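Local coordinates for putative acyl-[acyl-carrier-protein] desaturase DesA2 (Mycobacterium tuberculosis, PDB 1ZA0), which probably acts as a di-iron fatty acid desaturase in mycobacterial lipid biosynthesis, introducing a double bond into acyl chains carried by acyl carrier protein, at residues Thr23-Thr28 with Glu193-Asn198; Asp36-Asp41 with Leu114-Val119; Cys69-Ile74 with Asp234-Val239. One frame throughout, in Å; residues are numbered along the deposited sequence.

Interaction 1. Residues Thr23-Thr28 with Glu193-Asn198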
loop_
_atom_site.group_PDB
_atom_site.type_symbol
_atom_site.label_atom_id
_atom_site.label_comp_id
_atom_site.label_asym_id
_atom_site.label_seq_id
_atom_site.Cartn_x
_atom_site.Cartn_y
_atom_site.Cartn_z
ATOM N N THR A 23 14.192 15.063 -4.769
ATOM C CA THR A 23 13.980 16.477 -4.893
ATOM C C THR A 23 12.548 16.827 -5.251
ATOM O O THR A 23 11.930 17.704 -4.678
ATOM C CB THR A 23 15.044 17.065 -5.972
ATOM O OG1 THR A 23 16.366 16.800 -5.495
ATOM C CG2 THR A 23 15.002 18.516 -5.986
ATOM N N ARG A 24 11.997 16.158 -6.245
ATOM C CA ARG A 24 10.584 16.309 -6.524
ATOM C C ARG A 24 9.684 15.984 -5.310
ATOM O O ARG A 24 8.751 16.725 -4.981
ATOM C CB ARG A 24 10.202 15.388 -7.676
ATOM C CG ARG A 24 8.789 15.553 -8.138
ATOM C CD ARG A 24 8.341 14.533 -9.149
ATOM N NE ARG A 24 8.781 13.197 -8.807
ATOM C CZ ARG A 24 8.298 12.447 -7.820
ATOM N NH1 ARG A 24 7.307 12.917 -7.092
ATOM N NH2 ARG A 24 8.770 11.213 -7.597
ATOM N N HIS A 25 9.957 14.863 -4.681
ATOM C CA HIS A 25 9.058 14.360 -3.599
ATOM C C HIS A 25 9.031 15.394 -2.457
ATOM O O HIS A 25 7.993 15.940 -2.116
ATOM C CB HIS A 25 9.530 12.974 -3.199
ATOM C CG HIS A 25 8.635 12.265 -2.220
ATOM N ND1 HIS A 25 7.847 11.177 -2.574
ATOM C CD2 HIS A 25 8.424 12.475 -0.898
ATOM C CE1 HIS A 25 7.213 10.733 -1.498
ATOM N NE2 HIS A 25 7.532 11.505 -0.470
ATOM N N LEU A 26 10.200 15.808 -2.008
ATOM C CA LEU A 26 10.308 16.923 -1.021
ATOM C C LEU A 26 9.677 18.249 -1.392
ATOM O O LEU A 26 8.989 18.878 -0.557
ATOM C CB LEU A 26 11.756 17.127 -0.615
ATOM C CG LEU A 26 12.443 15.963 0.103
ATOM C CD1 LEU A 26 13.899 16.255 0.355
ATOM C CD2 LEU A 26 11.798 15.670 1.412
ATOM N N ASP A 27 9.858 18.711 -2.641
ATOM C CA ASP A 27 9.355 20.047 -3.039
ATOM C C ASP A 27 7.850 20.065 -3.226
ATOM O O ASP A 27 7.233 21.104 -3.189
ATOM C CB ASP A 27 10.001 20.548 -4.365
ATOM C CG ASP A 27 11.548 20.831 -4.252
ATOM O OD1 ASP A 27 12.178 20.811 -3.151
ATOM O OD2 ASP A 27 12.233 21.042 -5.290
ATOM N N THR A 28 7.256 18.911 -3.462
ATOM C CA THR A 28 5.796 18.779 -3.579
ATOM C C THR A 28 5.131 18.107 -2.349
ATOM O O THR A 28 3.958 17.798 -2.383
ATOM C CB THR A 28 5.412 18.031 -4.861
ATOM O OG1 THR A 28 6.008 16.718 -4.895
ATOM C CG2 THR A 28 5.981 18.840 -6.166
ATOM N N GLU A 193 4.513 4.858 -5.762
ATOM C CA GLU A 193 4.540 4.181 -7.011
ATOM C C GLU A 193 5.356 4.998 -8.078
ATOM O O GLU A 193 6.080 4.393 -8.872
ATOM C CB GLU A 193 3.126 3.835 -7.512
ATOM C CG GLU A 193 3.186 3.021 -8.816
ATOM C CD GLU A 193 1.976 3.156 -9.734
ATOM O OE1 GLU A 193 0.971 3.802 -9.339
ATOM O OE2 GLU A 193 2.016 2.550 -10.861
ATOM N N GLU A 194 5.163 6.307 -8.095
ATOM C CA GLU A 194 5.720 7.211 -9.110
ATOM C C GLU A 194 7.263 7.100 -8.946
ATOM O O GLU A 194 8.004 6.959 -9.895
ATOM C CB GLU A 194 5.273 8.651 -8.856
ATOM C CG GLU A 194 5.894 9.767 -9.705
ATOM C CD GLU A 194 5.323 11.118 -9.384
ATOM O OE1 GLU A 194 4.551 11.199 -8.391
ATOM O OE2 GLU A 194 5.573 12.132 -10.106
ATOM N N PHE A 195 7.709 7.173 -7.715
ATOM C CA PHE A 195 9.135 7.100 -7.373
ATOM C C PHE A 195 9.739 5.794 -7.810
ATOM O O PHE A 195 10.689 5.798 -8.622
ATOM C CB PHE A 195 9.348 7.342 -5.871
ATOM C CG PHE A 195 10.732 7.859 -5.499
ATOM C CD1 PHE A 195 10.872 9.032 -4.790
ATOM C CD2 PHE A 195 11.864 7.143 -5.798
ATOM C CE1 PHE A 195 12.139 9.491 -4.390
ATOM C CE2 PHE A 195 13.136 7.611 -5.430
ATOM C CZ PHE A 195 13.269 8.793 -4.742
ATOM N N PHE A 196 9.186 4.654 -7.361
ATOM C CA PHE A 196 9.733 3.374 -7.790
ATOM C C PHE A 196 9.607 3.174 -9.283
ATOM O O PHE A 196 10.500 2.607 -9.945
ATOM C CB PHE A 196 9.150 2.169 -7.041
ATOM C CG PHE A 196 9.583 2.115 -5.591
ATOM C CD1 PHE A 196 10.915 1.853 -5.260
ATOM C CD2 PHE A 196 8.674 2.353 -4.578
ATOM C CE1 PHE A 196 11.322 1.808 -3.929
ATOM C CE2 PHE A 196 9.075 2.309 -3.237
ATOM C CZ PHE A 196 10.406 2.061 -2.927
ATOM N N ALA A 197 8.474 3.573 -9.829
ATOM C CA ALA A 197 8.277 3.346 -11.257
ATOM C C ALA A 197 9.278 4.180 -12.088
ATOM O O ALA A 197 9.652 3.784 -13.175
ATOM C CB ALA A 197 6.858 3.689 -11.653
ATOM N N ASN A 198 9.635 5.369 -11.619
ATOM C CA ASN A 198 10.586 6.181 -12.371
ATOM C C ASN A 198 11.986 5.472 -12.367
ATOM O O ASN A 198 12.719 5.532 -13.360
ATOM C CB ASN A 198 10.656 7.620 -11.791
ATOM C CG ASN A 198 9.441 8.453 -12.145
ATOM O OD1 ASN A 198 8.685 8.058 -13.072
ATOM N ND2 ASN A 198 9.242 9.646 -11.444
#
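Arg24, which meets Glu194 across the contact through its guanidinium, has its carbonyl O gripped twice by Thr28. Thr28 OG1 lies 2.7 Å from Arg24 O and stands 37° out of the carbonyl plane. Thr28 N binds the same oxygen at 3.1 Å and comes from the opposite face. The two bonds close off helix 9-27 just where Thr28 leaves the helical conformation. This helix runs nearly antiparallel to helix 176-206.

The Arg24 side chain reaches across tip to tip with Glu194. Its CG is anti to the backbone N, and a bend at chi3 (43°) turns NE aside from the extended chain. The guanidinium and the carboxylate lie flat on each other, their planes 13° apart. Glu194 OE2 sits 3.4 Å above the plane of the Arg24 guanidinium, offset toward its rim. The pair counts as a salt bridge, Arg24 NH1 to Glu194 OE1 at 3.5 Å, but no N-H points at that oxygen. Arg24 NH2 instead bonds to Asn21 OD1, which also accepts from Asn198 ND2.

Phe195 lies beside this pair. Its CD1 is 4.1 Å from Arg24 NH2. His25 ND1 approaches the edge of the Phe195 ring, 4.3 Å from CD1. The ring itself stacks with Trp99. His25 NE2 bonds to Glu106 OE2, and the His25 side chain is about 4 Å from that of His192, a ligand of the bound manganese. His25 thus belongs to the surroundings of the metal site in this ferritin-like bundle.

The stacked pair is probably held by charge and by contact between the two flat groups. It is probably less demanding in direction than an in-plane bridge, and the directed bonding of Arg24 NH2 goes to Asn21.

Interaction 2. Residues Asp36-Asp41 with Leu114-Val119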
loop_
_atom_site.group_PDB
_atom_site.type_symbol
_atom_site.label_atom_id
_atom_site.label_comp_id
_atom_site.label_asym_id
_atom_site.label_seq_id
_atom_site.Cartn_x
_atom_site.Cartn_y
_atom_site.Cartn_z
ATOM N N ASP A 36 -3.844 13.635 13.659
ATOM C CA ASP A 36 -4.851 14.562 13.201
ATOM C C ASP A 36 -6.029 13.849 12.580
ATOM O O ASP A 36 -6.986 14.503 12.278
ATOM C CB ASP A 36 -4.245 15.526 12.160
ATOM C CG ASP A 36 -3.432 16.638 12.775
ATOM O OD1 ASP A 36 -3.641 17.010 13.965
ATOM O OD2 ASP A 36 -2.539 17.215 12.120
ATOM N N TYR A 37 -5.953 12.549 12.298
ATOM C CA TYR A 37 -7.058 11.789 11.748
ATOM C C TYR A 37 -7.685 10.818 12.732
ATOM O O TYR A 37 -8.434 9.866 12.353
ATOM C CB TYR A 37 -6.597 11.066 10.477
ATOM C CG TYR A 37 -6.462 12.056 9.352
ATOM C CD1 TYR A 37 -7.579 12.334 8.506
ATOM C CD2 TYR A 37 -5.273 12.772 9.158
ATOM C CE1 TYR A 37 -7.479 13.281 7.487
ATOM C CE2 TYR A 37 -5.157 13.704 8.131
ATOM C CZ TYR A 37 -6.259 13.963 7.304
ATOM O OH TYR A 37 -6.149 14.896 6.345
ATOM N N VAL A 38 -7.399 11.057 14.009
ATOM C CA VAL A 38 -7.914 10.146 15.069
ATOM C C VAL A 38 -8.838 10.909 16.029
ATOM O O VAL A 38 -8.408 11.838 16.648
ATOM C CB VAL A 38 -6.737 9.494 15.869
ATOM C CG1 VAL A 38 -7.251 8.567 16.946
ATOM C CG2 VAL A 38 -5.844 8.708 14.896
ATOM N N PRO A 39 -10.115 10.521 16.126
ATOM C CA PRO A 39 -11.068 11.248 16.971
ATOM C C PRO A 39 -10.962 10.790 18.406
ATOM O O PRO A 39 -11.799 10.023 18.891
ATOM C CB PRO A 39 -12.450 10.849 16.378
ATOM C CG PRO A 39 -12.219 9.460 15.862
ATOM C CD PRO A 39 -10.766 9.429 15.395
ATOM N N PHE A 40 -9.927 11.237 19.035
ATOM C CA PHE A 40 -9.574 10.852 20.386
ATOM C C PHE A 40 -10.711 11.102 21.360
ATOM O O PHE A 40 -10.859 10.312 22.282
ATOM C CB PHE A 40 -8.312 11.605 20.849
ATOM C CG PHE A 40 -7.045 11.101 20.202
ATOM C CD1 PHE A 40 -6.536 9.850 20.542
ATOM C CD2 PHE A 40 -6.383 11.878 19.257
ATOM C CE1 PHE A 40 -5.369 9.382 19.940
ATOM C CE2 PHE A 40 -5.234 11.432 18.607
ATOM C CZ PHE A 40 -4.711 10.169 18.948
ATOM N N ASP A 41 -11.530 12.158 21.131
ATOM C CA ASP A 41 -12.695 12.476 21.989
ATOM C C ASP A 41 -13.592 11.278 22.189
ATOM O O ASP A 41 -14.223 11.191 23.206
ATOM C CB ASP A 41 -13.636 13.508 21.313
ATOM C CG ASP A 41 -13.146 14.923 21.408
ATOM O OD1 ASP A 41 -12.101 15.221 22.034
ATOM O OD2 ASP A 41 -13.750 15.829 20.808
ATOM N N LEU A 114 -3.844 4.187 11.010
ATOM C CA LEU A 114 -4.850 3.142 10.956
ATOM C C LEU A 114 -5.095 2.489 12.309
ATOM O O LEU A 114 -6.231 2.271 12.704
ATOM C CB LEU A 114 -4.493 2.059 9.950
ATOM C CG LEU A 114 -4.559 2.408 8.449
ATOM C CD1 LEU A 114 -3.669 1.417 7.693
ATOM C CD2 LEU A 114 -5.998 2.284 7.905
ATOM N N ARG A 115 -4.020 2.118 12.983
ATOM C CA ARG A 115 -4.150 1.478 14.291
ATOM C C ARG A 115 -4.859 2.362 15.300
ATOM O O ARG A 115 -5.789 1.898 15.956
ATOM C CB ARG A 115 -2.798 1.074 14.841
ATOM C CG ARG A 115 -2.821 0.275 16.128
ATOM C CD ARG A 115 -1.429 -0.245 16.561
ATOM N NE ARG A 115 -0.974 -1.313 15.701
ATOM C CZ ARG A 115 -1.459 -2.536 15.713
ATOM N NH1 ARG A 115 -2.342 -2.912 16.621
ATOM N NH2 ARG A 115 -1.002 -3.419 14.848
ATOM N N GLU A 116 -4.410 3.606 15.408
ATOM C CA GLU A 116 -4.977 4.572 16.338
ATOM C C GLU A 116 -6.446 4.887 16.054
ATOM O O GLU A 116 -7.280 4.928 16.988
ATOM C CB GLU A 116 -4.137 5.831 16.443
ATOM C CG GLU A 116 -2.823 5.517 17.146
ATOM C CD GLU A 116 -1.872 6.703 17.325
ATOM O OE1 GLU A 116 -2.236 7.834 16.959
ATOM O OE2 GLU A 116 -0.736 6.436 17.798
ATOM N N TYR A 117 -6.793 5.050 14.790
ATOM C CA TYR A 117 -8.179 5.250 14.446
ATOM C C TYR A 117 -8.956 4.044 14.966
ATOM O O TYR A 117 -10.006 4.171 15.610
ATOM C CB TYR A 117 -8.376 5.385 12.936
ATOM C CG TYR A 117 -9.824 5.547 12.548
ATOM C CD1 TYR A 117 -10.363 6.785 12.285
ATOM C CD2 TYR A 117 -10.624 4.433 12.385
ATOM C CE1 TYR A 117 -11.746 6.927 11.926
ATOM C CE2 TYR A 117 -11.947 4.528 12.061
ATOM C CZ TYR A 117 -12.521 5.781 11.858
ATOM O OH TYR A 117 -13.865 5.831 11.466
ATOM N N LEU A 118 -8.502 2.848 14.635
ATOM C CA LEU A 118 -9.272 1.656 14.900
ATOM C C LEU A 118 -9.512 1.336 16.403
ATOM O O LEU A 118 -10.607 0.826 16.778
ATOM C CB LEU A 118 -8.610 0.472 14.249
ATOM C CG LEU A 118 -8.742 0.378 12.717
ATOM C CD1 LEU A 118 -7.976 -0.816 12.149
ATOM C CD2 LEU A 118 -10.211 0.356 12.324
ATOM N N VAL A 119 -8.481 1.577 17.210
ATOM C CA VAL A 119 -8.545 1.296 18.611
ATOM C C VAL A 119 -9.355 2.394 19.331
ATOM O O VAL A 119 -10.074 2.088 20.249
ATOM C CB VAL A 119 -7.155 1.064 19.262
ATOM C CG1 VAL A 119 -6.391 2.328 19.378
ATOM C CG2 VAL A 119 -7.351 0.412 20.686
#
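Val38 and Tyr117 bring the two backbones close, with 4.9 Å between their CA atoms. Residues 36-41 form an irregular segment against one flank of helix 95-121, here the turns 114-119. Pro39 is the centre of an inverse gamma turn. The turn brings Phe40 N to 2.9 Å from Val38 O, a weak bond, and the chain then enters a short 3-10 segment.

Val38 supplies the closest side-chain packing. Its two methyls rest side by side on the helix backbone at Glu116. Val38 CG1, anti to the backbone N, touches Glu116 O at 3.6 Å. Val38 CG2 lies 3.7 Å from Glu116 CB and also meets Tyr117 N. The Val38 and Glu116 side chains cross at about a right angle. Val38 CG1 also sits over the centre of the Phe40 ring, 3.5 Å above its plane, and is therefore held between that ring and the helix.

The family is built on a ferritin-like four-helix bundle, and helix 95-121 is one of its metal-bearing helices. Glu107, a ligand of the bound manganese, lies on it. So does His110, which probably binds iron. The loop that joins helix 9-27 to helix 63-77 lies on the later part of this helix.

Tyr117 offers the edge of its ring to the loop. Tyr37 O lies in the ring plane, 3.6 Å from Tyr117 CD1. Pro39 CD comes obliquely to the same carbon at 4.1 Å. The hydroxyl of Tyr117 bonds to Glu175, while that of Tyr37 is bound to Arg184 of helix 176-206. Farther out, Glu116 OE1 reaches the edge of the exposed Phe40 ring, 3.9 Å from CZ. The carboxylate and ring planes are turned 58° from each other.

Interaction 3. Residues Cys69-Ile74 with Asp234-Val239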
loop_
_atom_site.group_PDB
_atom_site.type_symbol
_atom_site.label_atom_id
_atom_site.label_comp_id
_atom_site.label_asym_id
_atom_site.label_seq_id
_atom_site.Cartn_x
_atom_site.Cartn_y
_atom_site.Cartn_z
ATOM N N CYS A 69 -9.386 -2.317 6.069
ATOM C CA CYS A 69 -8.472 -1.591 6.933
ATOM C C CYS A 69 -7.508 -2.542 7.709
ATOM O O CYS A 69 -6.385 -2.195 7.944
ATOM C CB CYS A 69 -9.211 -0.711 7.931
ATOM S SG CYS A 69 -10.001 0.733 7.205
ATOM N N GLU A 70 -8.010 -3.679 8.146
ATOM C CA GLU A 70 -7.207 -4.673 8.855
ATOM C C GLU A 70 -6.167 -5.266 7.954
ATOM O O GLU A 70 -5.028 -5.422 8.366
ATOM C CB GLU A 70 -8.064 -5.782 9.461
ATOM C CG GLU A 70 -9.005 -5.232 10.500
ATOM C CD GLU A 70 -9.873 -6.279 11.153
ATOM O OE1 GLU A 70 -10.813 -6.830 10.536
ATOM O OE2 GLU A 70 -9.596 -6.519 12.345
ATOM N N ILE A 71 -6.533 -5.527 6.692
ATOM C CA ILE A 71 -5.546 -5.990 5.717
ATOM C C ILE A 71 -4.451 -4.966 5.527
ATOM O O ILE A 71 -3.267 -5.316 5.533
ATOM C CB ILE A 71 -6.242 -6.318 4.359
ATOM C CG1 ILE A 71 -7.139 -7.540 4.528
ATOM C CG2 ILE A 71 -5.164 -6.503 3.216
ATOM C CD1 ILE A 71 -8.214 -7.629 3.419
ATOM N N LEU A 72 -4.813 -3.674 5.419
ATOM C CA LEU A 72 -3.812 -2.610 5.223
ATOM C C LEU A 72 -2.849 -2.497 6.389
ATOM O O LEU A 72 -1.596 -2.316 6.242
ATOM C CB LEU A 72 -4.445 -1.233 5.013
ATOM C CG LEU A 72 -4.922 -0.850 3.643
ATOM C CD1 LEU A 72 -5.619 0.540 3.643
ATOM C CD2 LEU A 72 -3.786 -0.933 2.668
ATOM N N LEU A 73 -3.453 -2.585 7.552
ATOM C CA LEU A 73 -2.700 -2.447 8.778
ATOM C C LEU A 73 -1.675 -3.558 8.917
ATOM O O LEU A 73 -0.461 -3.302 9.234
ATOM C CB LEU A 73 -3.652 -2.405 9.946
ATOM C CG LEU A 73 -2.941 -2.394 11.305
ATOM C CD1 LEU A 73 -1.991 -1.157 11.437
ATOM C CD2 LEU A 73 -3.928 -2.479 12.430
ATOM N N ILE A 74 -2.101 -4.790 8.615
ATOM C CA ILE A 74 -1.198 -5.939 8.720
ATOM C C ILE A 74 -0.029 -5.765 7.750
ATOM O O ILE A 74 1.129 -6.003 8.087
ATOM C CB ILE A 74 -1.951 -7.270 8.410
ATOM C CG1 ILE A 74 -2.993 -7.611 9.476
ATOM C CG2 ILE A 74 -0.986 -8.458 8.219
ATOM C CD1 ILE A 74 -2.414 -8.097 10.735
ATOM N N ASP A 234 -11.593 -15.035 4.322
ATOM C CA ASP A 234 -12.921 -14.411 4.382
ATOM C C ASP A 234 -12.881 -12.902 4.138
ATOM O O ASP A 234 -13.721 -12.366 3.413
ATOM C CB ASP A 234 -13.527 -14.648 5.777
ATOM C CG ASP A 234 -14.018 -16.095 5.971
ATOM O OD1 ASP A 234 -13.727 -16.959 5.094
ATOM O OD2 ASP A 234 -14.714 -16.444 6.968
ATOM N N LYS A 235 -11.934 -12.220 4.793
ATOM C CA LYS A 235 -11.752 -10.773 4.607
ATOM C C LYS A 235 -11.363 -10.435 3.171
ATOM O O LYS A 235 -11.961 -9.524 2.574
ATOM C CB LYS A 235 -10.717 -10.189 5.597
ATOM C CG LYS A 235 -10.975 -10.595 7.044
ATOM C CD LYS A 235 -10.132 -9.819 8.040
ATOM C CE LYS A 235 -10.432 -10.300 9.444
ATOM N NZ LYS A 235 -11.044 -9.248 10.231
ATOM N N LEU A 236 -10.417 -11.178 2.609
ATOM C CA LEU A 236 -10.023 -10.969 1.187
ATOM C C LEU A 236 -11.203 -11.122 0.273
ATOM O O LEU A 236 -11.374 -10.326 -0.620
ATOM C CB LEU A 236 -8.893 -11.899 0.694
ATOM C CG LEU A 236 -7.489 -11.750 1.276
ATOM C CD1 LEU A 236 -6.443 -12.626 0.510
ATOM C CD2 LEU A 236 -7.005 -10.386 1.270
ATOM N N GLN A 237 -12.047 -12.142 0.498
ATOM C CA GLN A 237 -13.217 -12.382 -0.375
ATOM C C GLN A 237 -14.225 -11.230 -0.232
ATOM O O GLN A 237 -14.815 -10.727 -1.210
ATOM C CB GLN A 237 -13.880 -13.734 -0.008
ATOM C CG GLN A 237 -14.859 -14.288 -1.076
ATOM C CD GLN A 237 -14.217 -14.431 -2.444
ATOM O OE1 GLN A 237 -13.158 -15.060 -2.564
ATOM N NE2 GLN A 237 -14.824 -13.826 -3.473
ATOM N N ASN A 238 -14.385 -10.763 0.997
ATOM C CA ASN A 238 -15.304 -9.671 1.245
ATOM C C ASN A 238 -14.835 -8.378 0.496
ATOM O O ASN A 238 -15.593 -7.737 -0.183
ATOM C CB ASN A 238 -15.401 -9.430 2.756
ATOM C CG ASN A 238 -16.740 -8.863 3.192
ATOM O OD1 ASN A 238 -17.780 -9.120 2.574
ATOM N ND2 ASN A 238 -16.719 -8.085 4.267
ATOM N N VAL A 239 -13.544 -8.046 0.576
ATOM C CA VAL A 239 -13.048 -6.821 -0.084
ATOM C C VAL A 239 -13.065 -7.014 -1.597
ATOM O O VAL A 239 -13.293 -6.091 -2.308
ATOM C CB VAL A 239 -11.665 -6.305 0.451
ATOM C CG1 VAL A 239 -11.608 -6.262 1.978
ATOM C CG2 VAL A 239 -10.525 -7.050 -0.107
#
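Ile71 and Glu70 of helix 63-77 join this helix to Lys235, Leu236 and Val239 of the short helix 233-241, which lies outside the metal-bearing helices of the ferritin-like bundle. The two short axes cross at -120° and come within 10.6 Å of each other.

Ile71 carries the apolar part. Its chi2 of 160° extends the chain and sends CD1 out toward helix 233-241. There Ile71 CD1 meets Leu236 CD2 at 3.7 Å, the two side chains crossing at about a right angle. It meets Val239 CG1 tip to tip at 3.9 Å. Lys235 CB lies a little farther off, 4.2 Å from Ile71 CD1. One methyl group is thus set among three residues of the facing helix.

Beside it, Glu70 and Lys235 form a salt bridge, their side chains crossing at about a right angle. Lys235 NZ donates to Glu70 OE1. The modelled separation is too short to be trusted, so the exact length of the bond is doubtful. Lys235 runs extended as far as CE. NZ is modelled bent off that line toward the carboxylate, a placement as uncertain as the distance. The ammonium also makes a cation-pi contact with Tyr232, and a long, weak ion pair with Asp67.

Asn238 ND2 bonds to Asp67 OD2, adding a further tie to helix 63-77. That helix packs inward through Leu72, against Phe165, Cys166 and Leu169 of helix 148-172, while Glu70 and Ile71 face helix 233-241.

Overall arrangement
The six segments come in the order 23-28, 36-41, 69-74, 114-119, 193-198 and 234-239, so interaction 2 falls within the span of interaction 1, and interaction 3 alternates with both. Interactions 1 and 3 lie on opposite sides of the chain's centre, about 28 Å apart between their centres. The centres of interactions 1 and 2 are also about 28 Å apart. Interactions 2 and 3 are about 18 Å apart between centres and touch, Leu114 CD1 lying 3.8 Å from Leu72 CB, where helices 95-121 and 63-77 pack. Helices 95-121 and 176-206 both carry metal ligands. The contacts therefore attach an N-terminal helix, a loop and a late short helix around one metal-binding helical bundle.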